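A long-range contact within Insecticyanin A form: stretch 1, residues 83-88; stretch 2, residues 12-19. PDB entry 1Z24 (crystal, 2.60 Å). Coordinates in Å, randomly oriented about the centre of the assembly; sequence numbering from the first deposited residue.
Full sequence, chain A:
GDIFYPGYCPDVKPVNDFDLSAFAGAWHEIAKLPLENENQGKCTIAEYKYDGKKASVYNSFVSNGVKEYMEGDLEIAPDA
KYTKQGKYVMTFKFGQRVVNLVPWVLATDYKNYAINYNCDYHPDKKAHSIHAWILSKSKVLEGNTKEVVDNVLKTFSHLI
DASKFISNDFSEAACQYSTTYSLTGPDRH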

ATOM      1  N   THR A  83      -4.125 -21.439   5.698  1.00 30.34           N
ATOM      2  CA  THR A  83      -3.854 -21.026   4.343  1.00 30.02           C
ATOM      3  C   THR A  83      -2.614 -21.710   3.787  1.00 23.86           C
ATOM      4  O   THR A  83      -2.438 -21.753   2.596  1.00 25.48           O
ATOM      5  CB  THR A  83      -3.654 -19.511   4.199  1.00 15.97           C
ATOM      6  OG1 THR A  83      -2.513 -19.156   5.022  1.00 23.24           O
ATOM      7  CG2 THR A  83      -4.871 -18.719   4.668  1.00 25.82           C
ATOM      8  N   LYS A  84      -1.751 -22.234   4.634  1.00 30.57           N
ATOM      9  CA  LYS A  84      -0.519 -22.886   4.155  1.00 24.33           C
ATOM     10  C   LYS A  84       0.503 -21.871   3.646  1.00 24.87           C
ATOM     11  O   LYS A  84       1.442 -22.244   2.933  1.00 28.32           O
ATOM     12  CB  LYS A  84      -0.725 -23.950   3.097  1.00 26.48           C
ATOM     13  CG  LYS A  84      -1.917 -24.825   3.443  1.00 39.56           C
ATOM     14  CD  LYS A  84      -1.744 -25.515   4.775  1.00 59.26           C
ATOM     15  CE  LYS A  84      -2.779 -26.593   5.090  1.00 39.07           C
ATOM     16  NZ  LYS A  84      -4.180 -26.094   5.066  1.00 42.32           N
ATOM     17  N   GLN A  85       0.301 -20.589   4.014  1.00 24.42           N
ATOM     18  CA  GLN A  85       1.216 -19.509   3.596  1.00 18.39           C
ATOM     19  C   GLN A  85       2.473 -19.423   4.472  1.00 29.76           C
ATOM     20  O   GLN A  85       2.538 -19.995   5.586  1.00 24.41           O
ATOM     21  CB  GLN A  85       0.521 -18.157   3.470  1.00 27.76           C
ATOM     22  CG  GLN A  85      -0.520 -18.049   2.325  1.00 38.72           C
ATOM     23  CD  GLN A  85      -1.447 -16.921   2.698  1.00 51.24           C
ATOM     24  OE1 GLN A  85      -1.215 -16.253   3.715  1.00 33.60           O
ATOM     25  NE2 GLN A  85      -2.470 -16.676   1.926  1.00 33.01           N
ATOM     26  N   GLY A  86       3.507 -18.702   4.009  1.00 25.03           N
ATOM     27  CA  GLY A  86       4.736 -18.625   4.816  1.00 20.40           C
ATOM     28  C   GLY A  86       4.756 -17.509   5.826  1.00 22.04           C
ATOM     29  O   GLY A  86       5.104 -16.326   5.561  1.00 27.68           O
ATOM     30  N   LYS A  87       4.343 -17.920   6.991  1.00 30.71           N
ATOM     31  CA  LYS A  87       4.251 -17.041   8.118  1.00 22.08           C
ATOM     32  C   LYS A  87       4.507 -17.881   9.350  1.00 28.01           C
ATOM     33  O   LYS A  87       3.860 -18.918   9.566  1.00 32.16           O
ATOM     34  CB  LYS A  87       2.852 -16.388   8.033  1.00 20.23           C
ATOM     35  CG  LYS A  87       2.788 -15.105   8.846  1.00 25.40           C
ATOM     36  CD  LYS A  87       1.370 -14.554   8.986  1.00 25.67           C
ATOM     37  CE  LYS A  87       0.737 -14.110   7.682  1.00 24.76           C
ATOM     38  NZ  LYS A  87      -0.601 -13.506   7.932  1.00 27.62           N
ATOM     39  N   TYR A  88       5.476 -17.460  10.160  1.00 20.34           N
ATOM     40  CA  TYR A  88       5.816 -18.210  11.348  1.00 24.93           C
ATOM     41  C   TYR A  88       6.032 -17.343  12.577  1.00 30.33           C
ATOM     42  O   TYR A  88       6.251 -16.132  12.521  1.00 25.52           O
ATOM     43  CB  TYR A  88       6.980 -19.207  11.024  1.00 21.78           C
ATOM     44  CG  TYR A  88       8.275 -18.538  10.662  1.00 24.57           C
ATOM     45  CD1 TYR A  88       9.237 -18.226  11.637  1.00 20.65           C
ATOM     46  CD2 TYR A  88       8.506 -18.149   9.337  1.00 32.82           C
ATOM     47  CE1 TYR A  88      10.461 -17.622  11.316  1.00 25.11           C
ATOM     48  CE2 TYR A  88       9.706 -17.525   8.993  1.00 25.61           C
ATOM     49  CZ  TYR A  88      10.669 -17.273   9.975  1.00 36.55           C
ATOM     50  OH  TYR A  88      11.823 -16.632   9.591  1.00 28.97           O
TER
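Stretch 2, residues 12-19: VKPVNDFD

Stretch 2 lies along stretch 1 as an extended loop held by two backbone hydrogen bonds, with no regular helix or strand; touching partners are at least 66 positions apart in sequence. The two chains run obliquely, in broadly opposed directions: the hydrogen bonds pair Lys84 with Phe18 and Gly86 with Val15, but Gly86 also returns to the Phe18 ring, so there is no regular ladder. The nearest CA atoms, Gln85 CA and Asn16 CA, are 4.5 Å apart, and together the two stretches bury 447 Å².

Thr83, still helical, makes no contact across the interface. Lys84 is the first residue beyond the helix, with positive phi (73°), and its carbonyl accepts a hydrogen bond from Phe18: Phe18 N to Lys84 O is 2.8 Å, with an angle of 151° at the hydrogen. Asp17 N is also near, 3.1 Å from Lys84 O, but the poor angle rules out a second bond. Asp17 itself has positive phi (59°), whereas most of stretch 2 is extended, as in Pro14 (-73/177) and Asn16 (-90/155).

Gln85 follows in extended conformation (-81/165). Its CA lies 3.1 Å from Val15 O, a CA-H...O contact with 128° at the hydrogen, while its m, t side chain runs beside stretch 2, placing Gln85 CG 3.6 Å from Asn16 ND2 and Gln85 OE1 3.5 Å from Pro14 CD.

Gly86 N donates to Val15 O at 2.7 Å (138°), so this oxygen receives both N-H and CA-H contacts. Gly86 CA sits over one face of the Phe18 ring, 3.9 Å from its centroid and 27° off the normal. An ideal CB here would fall 2.5 Å from Val15 CG1, a clash. Gly86 O meets Pro14 CB at 3.3 Å.

Lys87 directs its CA-to-CB bond away, yet Lys87 CE still approaches Pro14 CG at 4.0 Å. Tyr88, in a strand, has no contact within 4.5 Å.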

ATOM      1  N   VAL A  12      -0.539  -7.358   1.846  1.00 27.99           N
ATOM      2  CA  VAL A  12       0.561  -8.193   1.390  1.00 30.71           C
ATOM      3  C   VAL A  12       0.211  -9.660   1.643  1.00 23.38           C
ATOM      4  O   VAL A  12      -0.454 -10.008   2.603  1.00 26.62           O
ATOM      5  CB  VAL A  12       1.828  -7.800   2.105  1.00 43.33           C
ATOM      6  CG1 VAL A  12       1.478  -7.738   3.521  1.00 35.18           C
ATOM      7  CG2 VAL A  12       2.682  -9.029   2.073  1.00 48.79           C
ATOM      8  N   LYS A  13       0.621 -10.536   0.774  1.00 28.43           N
ATOM      9  CA  LYS A  13       0.343 -11.960   0.920  1.00 24.62           C
ATOM     10  C   LYS A  13       1.654 -12.693   0.808  1.00 30.61           C
ATOM     11  O   LYS A  13       2.344 -12.524  -0.170  1.00 29.26           O
ATOM     12  CB  LYS A  13      -0.561 -12.415  -0.221  1.00 23.66           C
ATOM     13  CG  LYS A  13      -0.810 -13.903  -0.211  1.00 31.16           C
ATOM     14  CD  LYS A  13      -1.432 -14.502  -1.487  1.00 25.08           C
ATOM     15  CE  LYS A  13      -0.359 -14.790  -2.539  1.00 32.54           C
ATOM     16  NZ  LYS A  13       0.753 -15.698  -2.135  1.00 28.59           N
ATOM     17  N   PRO A  14       2.014 -13.469   1.812  1.00 29.79           N
ATOM     18  CA  PRO A  14       3.249 -14.199   1.838  1.00 21.56           C
ATOM     19  C   PRO A  14       3.237 -15.386   0.900  1.00 34.13           C
ATOM     20  O   PRO A  14       2.246 -15.656   0.256  1.00 24.96           O
ATOM     21  CB  PRO A  14       3.421 -14.648   3.265  1.00 29.52           C
ATOM     22  CG  PRO A  14       2.052 -14.553   3.923  1.00 23.46           C
ATOM     23  CD  PRO A  14       1.193 -13.785   2.957  1.00 21.58           C
ATOM     24  N   VAL A  15       4.360 -16.073   0.827  1.00 20.82           N
ATOM     25  CA  VAL A  15       4.496 -17.211  -0.038  1.00 26.09           C
ATOM     26  C   VAL A  15       3.474 -18.330   0.201  1.00 25.16           C
ATOM     27  O   VAL A  15       3.095 -18.638   1.332  1.00 28.32           O
ATOM     28  CB  VAL A  15       5.951 -17.711   0.045  1.00 41.36           C
ATOM     29  CG1 VAL A  15       6.197 -18.303   1.419  1.00 21.55           C
ATOM     30  CG2 VAL A  15       6.209 -18.814  -0.997  1.00 29.18           C
ATOM     31  N   ASN A  16       3.043 -18.945  -0.891  1.00 21.51           N
ATOM     32  CA  ASN A  16       2.096 -20.044  -0.827  1.00 22.89           C
ATOM     33  C   ASN A  16       2.761 -21.437  -0.711  1.00 32.22           C
ATOM     34  O   ASN A  16       3.910 -21.687  -1.140  1.00 29.08           O
ATOM     35  CB  ASN A  16       1.281 -20.087  -2.140  1.00 17.88           C
ATOM     36  CG  ASN A  16       0.225 -19.049  -2.116  1.00 31.34           C
ATOM     37  OD1 ASN A  16       0.099 -18.222  -2.986  1.00 27.10           O
ATOM     38  ND2 ASN A  16      -0.561 -19.095  -1.098  1.00 19.92           N
ATOM     39  N   ASP A  17       2.020 -22.381  -0.157  1.00 27.93           N
ATOM     40  CA  ASP A  17       2.559 -23.724  -0.058  1.00 15.53           C
ATOM     41  C   ASP A  17       3.828 -23.797   0.711  1.00 34.62           C
ATOM     42  O   ASP A  17       4.735 -24.516   0.348  1.00 25.03           O
ATOM     43  CB  ASP A  17       2.832 -24.258  -1.455  1.00 28.63           C
ATOM     44  CG  ASP A  17       1.827 -25.353  -1.745  1.00 42.49           C
ATOM     45  OD1 ASP A  17       1.223 -25.459  -2.810  1.00 51.30           O
ATOM     46  OD2 ASP A  17       1.652 -26.165  -0.708  1.00 51.04           O
ATOM     47  N   PHE A  18       3.871 -23.046   1.785  1.00 29.69           N
ATOM     48  CA  PHE A  18       5.051 -23.045   2.580  1.00 25.20           C
ATOM     49  C   PHE A  18       5.399 -24.415   3.146  1.00 33.38           C
ATOM     50  O   PHE A  18       4.533 -25.093   3.688  1.00 33.11           O
ATOM     51  CB  PHE A  18       4.782 -22.129   3.744  1.00 23.51           C
ATOM     52  CG  PHE A  18       6.056 -21.869   4.552  1.00 22.88           C
ATOM     53  CD1 PHE A  18       6.171 -22.099   5.924  1.00 34.02           C
ATOM     54  CD2 PHE A  18       7.174 -21.350   3.913  1.00 28.91           C
ATOM     55  CE1 PHE A  18       7.332 -21.827   6.668  1.00 27.69           C
ATOM     56  CE2 PHE A  18       8.349 -21.089   4.621  1.00 32.10           C
ATOM     57  CZ  PHE A  18       8.436 -21.296   6.005  1.00 23.99           C
ATOM     58  N   ASP A  19       6.691 -24.779   3.034  1.00 31.96           N
ATOM     59  CA  ASP A  19       7.248 -26.031   3.527  1.00 27.35           C
ATOM     60  C   ASP A  19       8.289 -25.806   4.642  1.00 37.13           C
ATOM     61  O   ASP A  19       9.487 -25.530   4.420  1.00 30.58           O
ATOM     62  CB  ASP A  19       7.920 -26.865   2.391  1.00 37.81           C
ATOM     63  CG  ASP A  19       8.300 -28.321   2.759  1.00 70.22           C
ATOM     64  OD1 ASP A  19       8.304 -29.229   1.942  1.00 72.09           O
ATOM     65  OD2 ASP A  19       8.642 -28.525   4.029  1.00 41.13           O
TER